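Side-chain contacts in Ton_1535 (Thermococcus onnurineus, PDB 3ZPJ), which is of unknown function but folds as an all-helical alpha-solenoid, a stack of helices interrupted by a left-handed helical turn: residues A[20-23]-A[24-27]; A[93-96]-A[97-101]; A[137-140]-A[141-145]; A[283-286]-A[287-290]. All coordinates share one frame; numbering follows the deposited sequence.

Interaction 1 (A[20-23]-A[24-27])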
loop_
_atom_site.group_PDB
_atom_site.type_symbol
_atom_site.label_atom_id
_atom_site.label_comp_id
_atom_site.label_asym_id
_atom_site.label_seq_id
_atom_site.Cartn_x
_atom_site.Cartn_y
_atom_site.Cartn_z
ATOM N N LEU A 20 0.298 1.707 33.817
ATOM C CA LEU A 20 -1.138 1.668 33.611
ATOM C C LEU A 20 -1.819 2.572 34.623
ATOM O O LEU A 20 -2.863 3.157 34.341
ATOM C CB LEU A 20 -1.663 0.236 33.714
ATOM C CG LEU A 20 -1.006 -0.753 32.747
ATOM C CD1 LEU A 20 -1.405 -2.179 33.088
ATOM C CD2 LEU A 20 -1.316 -0.419 31.282
ATOM N N ALA A 21 -1.211 2.710 35.794
ATOM C CA ALA A 21 -1.782 3.557 36.827
ATOM C C ALA A 21 -1.698 5.017 36.397
ATOM O O ALA A 21 -2.523 5.840 36.800
ATOM C CB ALA A 21 -1.074 3.342 38.135
ATOM N N LYS A 22 -0.709 5.324 35.560
ATOM C CA LYS A 22 -0.493 6.689 35.095
ATOM C C LYS A 22 -1.389 7.042 33.928
ATOM O O LYS A 22 -1.566 8.215 33.610
ATOM C CB LYS A 22 0.954 6.895 34.667
ATOM C CG LYS A 22 1.918 7.000 35.815
ATOM C CD LYS A 22 3.140 7.777 35.379
ATOM C CE LYS A 22 2.830 9.249 35.273
ATOM N NZ LYS A 22 2.914 9.907 36.609
ATOM N N VAL A 23 -1.934 6.023 33.277
ATOM C CA VAL A 23 -2.760 6.230 32.099
ATOM C C VAL A 23 -3.982 7.098 32.422
ATOM O O VAL A 23 -4.561 7.738 31.543
ATOM C CB VAL A 23 -3.125 4.878 31.447
ATOM C CG1 VAL A 23 -4.237 5.025 30.418
ATOM C CG2 VAL A 23 -1.885 4.284 30.795
ATOM N N TYR A 24 -4.323 7.181 33.700
ATOM C CA TYR A 24 -5.473 7.963 34.122
ATOM C C TYR A 24 -5.119 9.427 34.344
ATOM O O TYR A 24 -5.986 10.297 34.392
ATOM C CB TYR A 24 -6.139 7.278 35.304
ATOM C CG TYR A 24 -6.491 5.876 34.875
ATOM C CD1 TYR A 24 -7.634 5.634 34.121
ATOM C CD2 TYR A 24 -5.634 4.813 35.127
ATOM C CE1 TYR A 24 -7.944 4.359 33.679
ATOM C CE2 TYR A 24 -5.931 3.535 34.688
ATOM C CZ TYR A 24 -7.088 3.312 33.965
ATOM O OH TYR A 24 -7.389 2.041 33.527
ATOM N N GLU A 25 -3.825 9.702 34.399
ATOM C CA GLU A 25 -3.354 11.078 34.385
ATOM C C GLU A 25 -3.462 11.672 32.984
ATOM O O GLU A 25 -3.150 12.839 32.773
ATOM C CB GLU A 25 -1.920 11.163 34.908
ATOM C CG GLU A 25 -1.809 10.797 36.382
ATOM C CD GLU A 25 -0.387 10.849 36.901
ATOM O OE1 GLU A 25 0.514 11.246 36.131
ATOM O OE2 GLU A 25 -0.174 10.495 38.081
ATOM N N ILE A 26 -3.893 10.863 32.023
ATOM C CA ILE A 26 -4.182 11.375 30.699
ATOM C C ILE A 26 -5.591 11.934 30.699
ATOM O O ILE A 26 -6.519 11.291 31.189
ATOM C CB ILE A 26 -4.052 10.293 29.626
ATOM C CG1 ILE A 26 -2.600 9.829 29.533
ATOM C CG2 ILE A 26 -4.525 10.820 28.261
ATOM C CD1 ILE A 26 -2.346 8.905 28.381
ATOM N N GLU A 27 -5.743 13.141 30.165
ATOM C CA GLU A 27 -7.038 13.806 30.146
ATOM C C GLU A 27 -8.035 13.066 29.266
ATOM O O GLU A 27 -9.018 12.498 29.747
ATOM C CB GLU A 27 -6.885 15.244 29.658
ATOM C CG GLU A 27 -6.143 16.139 30.630
ATOM C CD GLU A 27 -6.029 17.573 30.135
ATOM O OE1 GLU A 27 -5.409 17.795 29.065
ATOM O OE2 GLU A 27 -6.563 18.476 30.819
#
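Two bends near the end of the Lys22 side chain, chi3 74° and chi4 83°, curl its ammonium over toward Glu25, whose own chain runs out straight beyond CG to meet it. The result is an i to i+3 salt bridge where helix 16-22 of this alpha-solenoid gives way to the loop before helix 29-45. Lys22 NZ lies 2.8 Å from Glu25 OE1 and meets the carboxylate on its syn side, though 32° out of its plane. The same two residues are joined through the backbone, since Glu25 N donates to Lys22 O at 2.8 Å. Ile26 N in turn donates to Val23 O at 3.2 Å, so consecutive i to i+3 bonds carry the chain round the turn; in both, the N-H reaches its oxygen from above the carbonyl plane. Val23 and Ile26 are buried, both touching helices 2-12 and 29-45, and Ile26 O accepts a bond from Gln32 NE2. Tyr24 swings to another side, its side chain touching Asp59 and Ile63 of helix 53-66 while the ring lies back against the carbonyl oxygens of Leu20 and Ala21. Ala21 O lies at its edge, near the ring plane, 3.7 Å from Tyr24 CD2; Leu20 O comes to 3.1 Å from Tyr24 CE2.

Interaction 2 (A[93-96]-A[97-101])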
loop_
_atom_site.group_PDB
_atom_site.type_symbol
_atom_site.label_atom_id
_atom_site.label_comp_id
_atom_site.label_asym_id
_atom_site.label_seq_id
_atom_site.Cartn_x
_atom_site.Cartn_y
_atom_site.Cartn_z
ATOM N N ALA A 93 -12.774 -8.704 17.070
ATOM C CA ALA A 93 -12.535 -7.495 16.294
ATOM C C ALA A 93 -13.794 -7.063 15.553
ATOM O O ALA A 93 -14.132 -5.876 15.540
ATOM C CB ALA A 93 -11.384 -7.696 15.309
ATOM N N MET A 94 -14.485 -8.022 14.938
ATOM C CA MET A 94 -15.636 -7.694 14.104
ATOM C C MET A 94 -16.793 -7.315 15.003
ATOM O O MET A 94 -17.645 -6.508 14.631
ATOM C CB MET A 94 -16.013 -8.838 13.141
ATOM C CG MET A 94 -15.127 -8.958 11.864
ATOM S SD MET A 94 -14.945 -7.468 10.824
ATOM C CE MET A 94 -14.137 -8.127 9.379
ATOM N N ASP A 95 -16.809 -7.878 16.201
ATOM C CA ASP A 95 -17.769 -7.445 17.209
ATOM C C ASP A 95 -17.555 -5.955 17.489
ATOM O O ASP A 95 -18.496 -5.164 17.436
ATOM C CB ASP A 95 -17.627 -8.281 18.486
ATOM C CG ASP A 95 -18.539 -7.810 19.622
ATOM O OD1 ASP A 95 -19.422 -6.948 19.410
ATOM O OD2 ASP A 95 -18.378 -8.326 20.747
ATOM N N PHE A 96 -16.317 -5.558 17.761
ATOM C CA PHE A 96 -16.072 -4.147 18.045
ATOM C C PHE A 96 -16.239 -3.218 16.855
ATOM O O PHE A 96 -16.714 -2.095 17.014
ATOM C CB PHE A 96 -14.758 -3.927 18.796
ATOM C CG PHE A 96 -14.899 -4.161 20.265
ATOM C CD1 PHE A 96 -14.951 -5.455 20.767
ATOM C CD2 PHE A 96 -15.072 -3.102 21.140
ATOM C CE1 PHE A 96 -15.120 -5.683 22.119
ATOM C CE2 PHE A 96 -15.237 -3.329 22.492
ATOM C CZ PHE A 96 -15.261 -4.621 22.980
ATOM N N PHE A 97 -15.886 -3.689 15.665
ATOM C CA PHE A 97 -16.184 -2.928 14.464
ATOM C C PHE A 97 -17.693 -2.665 14.315
ATOM O O PHE A 97 -18.111 -1.565 13.967
ATOM C CB PHE A 97 -15.592 -3.610 13.231
ATOM C CG PHE A 97 -14.116 -3.364 13.071
ATOM C CD1 PHE A 97 -13.625 -2.062 13.025
ATOM C CD2 PHE A 97 -13.218 -4.420 13.005
ATOM C CE1 PHE A 97 -12.264 -1.813 12.889
ATOM C CE2 PHE A 97 -11.853 -4.178 12.874
ATOM C CZ PHE A 97 -11.376 -2.868 12.813
ATOM N N ASN A 98 -18.505 -3.668 14.617
ATOM C CA ASN A 98 -19.941 -3.510 14.533
ATOM C C ASN A 98 -20.479 -2.563 15.580
ATOM O O ASN A 98 -21.458 -1.847 15.337
ATOM C CB ASN A 98 -20.632 -4.862 14.628
ATOM C CG ASN A 98 -20.643 -5.590 13.304
ATOM O OD1 ASN A 98 -20.999 -5.014 12.275
ATOM N ND2 ASN A 98 -20.231 -6.851 13.314
ATOM N N ARG A 99 -19.843 -2.558 16.747
ATOM C CA ARG A 99 -20.206 -1.595 17.767
ATOM C C ARG A 99 -19.880 -0.199 17.246
ATOM O O ARG A 99 -20.691 0.717 17.368
ATOM C CB ARG A 99 -19.486 -1.875 19.088
ATOM C CG ARG A 99 -19.901 -3.183 19.757
ATOM C CD ARG A 99 -19.405 -3.238 21.201
ATOM N NE ARG A 99 -19.230 -4.610 21.665
ATOM C CZ ARG A 99 -19.050 -4.953 22.937
ATOM N NH1 ARG A 99 -19.031 -4.019 23.888
ATOM N NH2 ARG A 99 -18.895 -6.233 23.257
ATOM N N ALA A 100 -18.706 -0.054 16.640
ATOM C CA ALA A 100 -18.293 1.229 16.060
ATOM C C ALA A 100 -19.314 1.736 15.041
ATOM O O ALA A 100 -19.799 2.860 15.151
ATOM C CB ALA A 100 -16.895 1.129 15.440
ATOM N N ILE A 101 -19.656 0.889 14.075
ATOM C CA ILE A 101 -20.723 1.167 13.111
ATOM C C ILE A 101 -22.025 1.645 13.783
ATOM O O ILE A 101 -22.607 2.656 13.380
ATOM C CB ILE A 101 -21.069 -0.103 12.282
ATOM C CG1 ILE A 101 -19.930 -0.454 11.317
ATOM C CG2 ILE A 101 -22.403 0.069 11.546
ATOM C CD1 ILE A 101 -19.623 0.622 10.364
#
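This is a charged and aromatic cluster built on one turn of helix 90-104 in the solenoid: Arg99 forms a salt bridge with Asp95, four residues back, and a cation-pi stack on Phe96, three back. The arginine chain is extended from CG to NE, which carries the guanidinium alongside the Phe96 ring with both side chains pointing the same way. The two flat groups are nearly parallel, planes 15° apart and centres 4.2 Å apart. Phe96 CZ lies under the middle of the guanidinium, 3.8 Å from Arg99 CZ. The carboxylate comes to the guanidinium at its edge. Arg99 NE points almost straight at Asp95 OD1, 3.3 Å away with an N-H...O angle of 176°, and a weak second bond joins Arg99 NH2 to Asp95 OD2. Asp95 presents its carboxylate tilted, the two planes 47° apart, and Arg99 NE meets OD1 from above the carboxylate plane.

On another side of the helix the contact is apolar. Met94 SD stands 4.1 Å from Phe97 CD2, an oblique Met-aromatic contact, and Ala93 CB is 4.3 Å from Phe97 CE2. Phe97 is buried between helices 70-86 and 110-126, against Ala81, Leu120 and Leu124, whereas Arg99 touches Tyr77. The in-plane bond and the ring on one face probably restrict the rotation of the guanidinium; the nearby carboxylate probably offsets its charge, while the ring lets it lie against a hydrocarbon surface without losing that ion pair.

Interaction 3 (A[137-140]-A[141-145])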
loop_
_atom_site.group_PDB
_atom_site.type_symbol
_atom_site.label_atom_id
_atom_site.label_comp_id
_atom_site.label_asym_id
_atom_site.label_seq_id
_atom_site.Cartn_x
_atom_site.Cartn_y
_atom_site.Cartn_z
ATOM N N PHE A 137 -15.312 3.369 3.654
ATOM C CA PHE A 137 -14.836 4.639 3.114
ATOM C C PHE A 137 -15.873 5.192 2.144
ATOM O O PHE A 137 -16.134 6.390 2.122
ATOM C CB PHE A 137 -13.489 4.485 2.394
ATOM C CG PHE A 137 -12.284 4.693 3.276
ATOM C CD1 PHE A 137 -12.083 5.905 3.929
ATOM C CD2 PHE A 137 -11.323 3.693 3.414
ATOM C CE1 PHE A 137 -10.957 6.123 4.723
ATOM C CE2 PHE A 137 -10.190 3.894 4.213
ATOM C CZ PHE A 137 -10.002 5.115 4.871
ATOM N N ASN A 138 -16.463 4.309 1.342
ATOM C CA ASN A 138 -17.431 4.720 0.344
ATOM C C ASN A 138 -18.733 5.196 0.955
ATOM O O ASN A 138 -19.330 6.151 0.470
ATOM C CB ASN A 138 -17.692 3.596 -0.655
ATOM C CG ASN A 138 -16.691 3.603 -1.788
ATOM O OD1 ASN A 138 -15.742 2.824 -1.799
ATOM N ND2 ASN A 138 -16.871 4.512 -2.722
ATOM N N ILE A 139 -19.175 4.516 2.009
ATOM C CA ILE A 139 -20.329 4.969 2.774
ATOM C C ILE A 139 -19.992 6.325 3.409
ATOM O O ILE A 139 -20.814 7.252 3.385
ATOM C CB ILE A 139 -20.715 3.987 3.900
ATOM C CG1 ILE A 139 -20.859 2.561 3.369
ATOM C CG2 ILE A 139 -22.008 4.430 4.582
ATOM C CD1 ILE A 139 -21.635 2.455 2.101
ATOM N N ALA A 140 -18.779 6.447 3.955
ATOM C CA ALA A 140 -18.395 7.705 4.585
ATOM C C ALA A 140 -18.527 8.805 3.550
ATOM O O ALA A 140 -19.184 9.812 3.794
ATOM C CB ALA A 140 -16.982 7.652 5.134
ATOM N N PHE A 141 -17.949 8.567 2.375
ATOM C CA PHE A 141 -18.004 9.521 1.265
ATOM C C PHE A 141 -19.431 9.846 0.818
ATOM O O PHE A 141 -19.762 11.021 0.652
ATOM C CB PHE A 141 -17.171 9.011 0.085
ATOM C CG PHE A 141 -17.196 9.912 -1.141
ATOM C CD1 PHE A 141 -16.395 11.044 -1.210
ATOM C CD2 PHE A 141 -17.998 9.603 -2.231
ATOM C CE1 PHE A 141 -16.409 11.855 -2.345
ATOM C CE2 PHE A 141 -18.003 10.402 -3.363
ATOM C CZ PHE A 141 -17.201 11.527 -3.414
ATOM N N ASP A 142 -20.269 8.819 0.647
ATOM C CA ASP A 142 -21.667 9.025 0.262
ATOM C C ASP A 142 -22.395 9.842 1.326
ATOM O O ASP A 142 -23.306 10.587 1.014
ATOM C CB ASP A 142 -22.421 7.696 0.077
ATOM C CG ASP A 142 -21.825 6.800 -1.006
ATOM O OD1 ASP A 142 -21.127 7.302 -1.910
ATOM O OD2 ASP A 142 -22.066 5.572 -0.947
ATOM N N THR A 143 -22.001 9.679 2.584
ATOM C CA THR A 143 -22.674 10.359 3.676
ATOM C C THR A 143 -22.445 11.855 3.595
ATOM O O THR A 143 -23.379 12.637 3.770
ATOM C CB THR A 143 -22.194 9.849 5.046
ATOM O OG1 THR A 143 -22.390 8.438 5.106
ATOM C CG2 THR A 143 -22.980 10.515 6.189
ATOM N N ILE A 144 -21.209 12.254 3.311
ATOM C CA ILE A 144 -20.892 13.671 3.241
ATOM C C ILE A 144 -21.481 14.294 1.980
ATOM O O ILE A 144 -22.284 15.241 2.045
ATOM C CB ILE A 144 -19.390 13.901 3.312
ATOM C CG1 ILE A 144 -18.894 13.552 4.713
ATOM C CG2 ILE A 144 -19.059 15.349 2.967
ATOM C CD1 ILE A 144 -17.386 13.597 4.853
ATOM N N ILE A 145 -21.122 13.726 0.836
ATOM C CA ILE A 145 -21.621 14.215 -0.447
ATOM C C ILE A 145 -23.154 14.310 -0.553
ATOM O O ILE A 145 -23.680 15.115 -1.314
ATOM C CB ILE A 145 -21.102 13.350 -1.607
ATOM C CG1 ILE A 145 -21.079 14.148 -2.907
ATOM C CG2 ILE A 145 -21.938 12.112 -1.757
ATOM C CD1 ILE A 145 -19.921 15.103 -2.993
#
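Thr143 turns back onto Ile139 four residues earlier, giving the carbonyl of Ile139 two donors from a single residue of helix 130-146. Thr143 N supplies the regular helical bond at 2.8 Å, and Thr143 OG1 adds a shorter one, 2.6 Å to the same Ile139 O. They arrive from opposite faces of the carbonyl plane, the hydroxyl well above it. The hydroxyl reaches this position because OG1 stands anti to the carbonyl carbon of its own residue, chi1 -56°, which directs it back along the helix. In this side-chain to backbone bond the hydroxyl is the donor.

The remaining backbone groups of the turn follow the alpha-helical pattern. Phe141 N is satisfied by Phe137 O and Asp142 N by Asn138 O, each at 2.8 Å. Ile144 N donates to Ala140 O at 3.2 Å; Thr143 N has a second, weak bond to Ala140 O beside its bond to Ile139 O. Around Asn138 O there is also the Asp142 carboxylate, folded back so that its OD2 is 3.1 Å from that oxygen.

Phe137 and Ile144 face helix 151-170, where Leu165 and Ile158 lie, while Ala140 and Thr143 touch Leu117 of helix 110-126. Thr143 thus sits where an apolar neighbour meets its side chain, and its hydroxyl is engaged with Ile139 O inside its own helix, which probably eases the cost of placing a polar group beside Leu117.

Interaction 4 (A[283-286]-A[287-290])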
loop_
_atom_site.group_PDB
_atom_site.type_symbol
_atom_site.label_atom_id
_atom_site.label_comp_id
_atom_site.label_asym_id
_atom_site.label_seq_id
_atom_site.Cartn_x
_atom_site.Cartn_y
_atom_site.Cartn_z
ATOM N N VAL A 283 8.843 -15.852 -16.947
ATOM C CA VAL A 283 9.546 -15.499 -18.170
ATOM C C VAL A 283 8.920 -14.289 -18.861
ATOM O O VAL A 283 9.605 -13.321 -19.196
ATOM C CB VAL A 283 9.556 -16.673 -19.129
ATOM C CG1 VAL A 283 10.244 -16.292 -20.415
ATOM C CG2 VAL A 283 10.229 -17.854 -18.472
ATOM N N GLN A 284 7.609 -14.340 -19.055
ATOM C CA GLN A 284 6.885 -13.225 -19.649
ATOM C C GLN A 284 7.094 -11.950 -18.861
ATOM O O GLN A 284 7.326 -10.881 -19.424
ATOM C CB GLN A 284 5.401 -13.552 -19.717
ATOM C CG GLN A 284 5.124 -14.783 -20.550
ATOM C CD GLN A 284 3.745 -15.335 -20.320
ATOM O OE1 GLN A 284 2.872 -14.646 -19.791
ATOM N NE2 GLN A 284 3.534 -16.585 -20.712
ATOM N N HIS A 285 7.019 -12.074 -17.547
ATOM C CA HIS A 285 7.108 -10.918 -16.674
ATOM C C HIS A 285 8.497 -10.275 -16.766
ATOM O O HIS A 285 8.629 -9.050 -16.880
ATOM C CB HIS A 285 6.790 -11.329 -15.232
ATOM C CG HIS A 285 6.581 -10.168 -14.310
ATOM N ND1 HIS A 285 6.399 -8.881 -14.766
ATOM C CD2 HIS A 285 6.519 -10.106 -12.957
ATOM C CE1 HIS A 285 6.237 -8.071 -13.732
ATOM N NE2 HIS A 285 6.310 -8.787 -12.627
ATOM N N ILE A 286 9.530 -11.111 -16.723
ATOM C CA ILE A 286 10.893 -10.615 -16.797
ATOM C C ILE A 286 11.168 -9.965 -18.157
ATOM O O ILE A 286 11.856 -8.938 -18.230
ATOM C CB ILE A 286 11.898 -11.728 -16.477
ATOM C CG1 ILE A 286 11.816 -12.076 -14.994
ATOM C CG2 ILE A 286 13.311 -11.306 -16.829
ATOM C CD1 ILE A 286 12.487 -13.380 -14.619
ATOM N N ALA A 287 10.601 -10.545 -19.219
ATOM C CA ALA A 287 10.744 -9.993 -20.565
ATOM C C ALA A 287 10.143 -8.594 -20.664
ATOM O O ALA A 287 10.704 -7.691 -21.282
ATOM C CB ALA A 287 10.122 -10.927 -21.607
ATOM N N ARG A 288 8.997 -8.402 -20.033
ATOM C CA ARG A 288 8.368 -7.098 -20.051
ATOM C C ARG A 288 9.214 -6.117 -19.239
ATOM O O ARG A 288 9.469 -4.991 -19.684
ATOM C CB ARG A 288 6.947 -7.203 -19.502
ATOM C CG ARG A 288 6.216 -5.888 -19.311
ATOM C CD ARG A 288 5.144 -6.075 -18.244
ATOM N NE ARG A 288 4.427 -7.338 -18.459
ATOM C CZ ARG A 288 3.933 -8.117 -17.495
ATOM N NH1 ARG A 288 4.067 -7.773 -16.218
ATOM N NH2 ARG A 288 3.305 -9.247 -17.814
ATOM N N LEU A 289 9.664 -6.553 -18.060
ATOM C CA LEU A 289 10.460 -5.682 -17.190
ATOM C C LEU A 289 11.722 -5.216 -17.891
ATOM O O LEU A 289 12.023 -4.029 -17.897
ATOM C CB LEU A 289 10.803 -6.365 -15.863
ATOM C CG LEU A 289 9.632 -6.410 -14.875
ATOM C CD1 LEU A 289 9.902 -7.358 -13.723
ATOM C CD2 LEU A 289 9.366 -5.025 -14.357
ATOM N N LEU A 290 12.441 -6.153 -18.504
ATOM C CA LEU A 290 13.678 -5.822 -19.188
ATOM C C LEU A 290 13.456 -4.897 -20.391
ATOM O O LEU A 290 14.303 -4.049 -20.706
ATOM C CB LEU A 290 14.399 -7.096 -19.606
ATOM C CG LEU A 290 14.943 -7.883 -18.416
ATOM C CD1 LEU A 290 15.366 -9.269 -18.842
ATOM C CD2 LEU A 290 16.103 -7.129 -17.780
#
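Residues 283-290 form regular alpha-helix within helix 280-293, with four successive i to i+4 backbone bonds running from Ala287 N to Val283 O through to Leu290 N to Ile286 O. On one side the imidazole of His285 lies beneath a methyl of Leu289: CD1 stands over one face, offset toward the rim, 4.0 Å from the ring centroid and 19° off its normal, a CH-pi contact. The ring atom nearest that methyl is CE1, with Leu289 CD1 3.7 Å from His285 CE1. His285 CG is anti to the backbone N, chi1 -168°, which swings the ring forward to lie by Leu289 and Arg288. The guanidinium of Arg288 approaches obliquely, planes 38° apart, with NH1 3.0 Å from His285 ND1; the angle is too poor for a hydrogen bond. The other ring nitrogen, His285 NE2, makes a weak hydrogen bond to Asp212. Elsewhere on the helix Ile286 and Leu290 run side by side in the same direction, Ile286 CG2 packing 3.5 Å from Leu290 CD1. Gln284 directs its amide to Asp280, one turn back. Among the neighbouring helices, His285 and Leu289 meet helix 240-256 at Ile245 and Leu252, Leu290 packs on Phe302 of helix 296-303, and Ile286 touches both Ile245 and Phe302.

From the N terminus the four contacts come strictly in series, none nesting or crossing. Interaction 1 closes the turn after helix 16-22, at one end of the solenoid, its centre about 34 Å from the centre of the chain. Interactions 2 and 3 each lie within one helix and close no loop; their centres are 19 Å apart and their nearest atoms about 7 Å. Their helices, 90-104 and 130-146, meet directly through Met94 on Asn132 and Ile101 on Ile136, and helix 110-126 packs on both. Interaction 4 stands beyond the centre of the chain, its centre 56 Å from that of interaction 1, among helices 240-256 and 296-303. No contact touches another; intervening helices connect the other pairs.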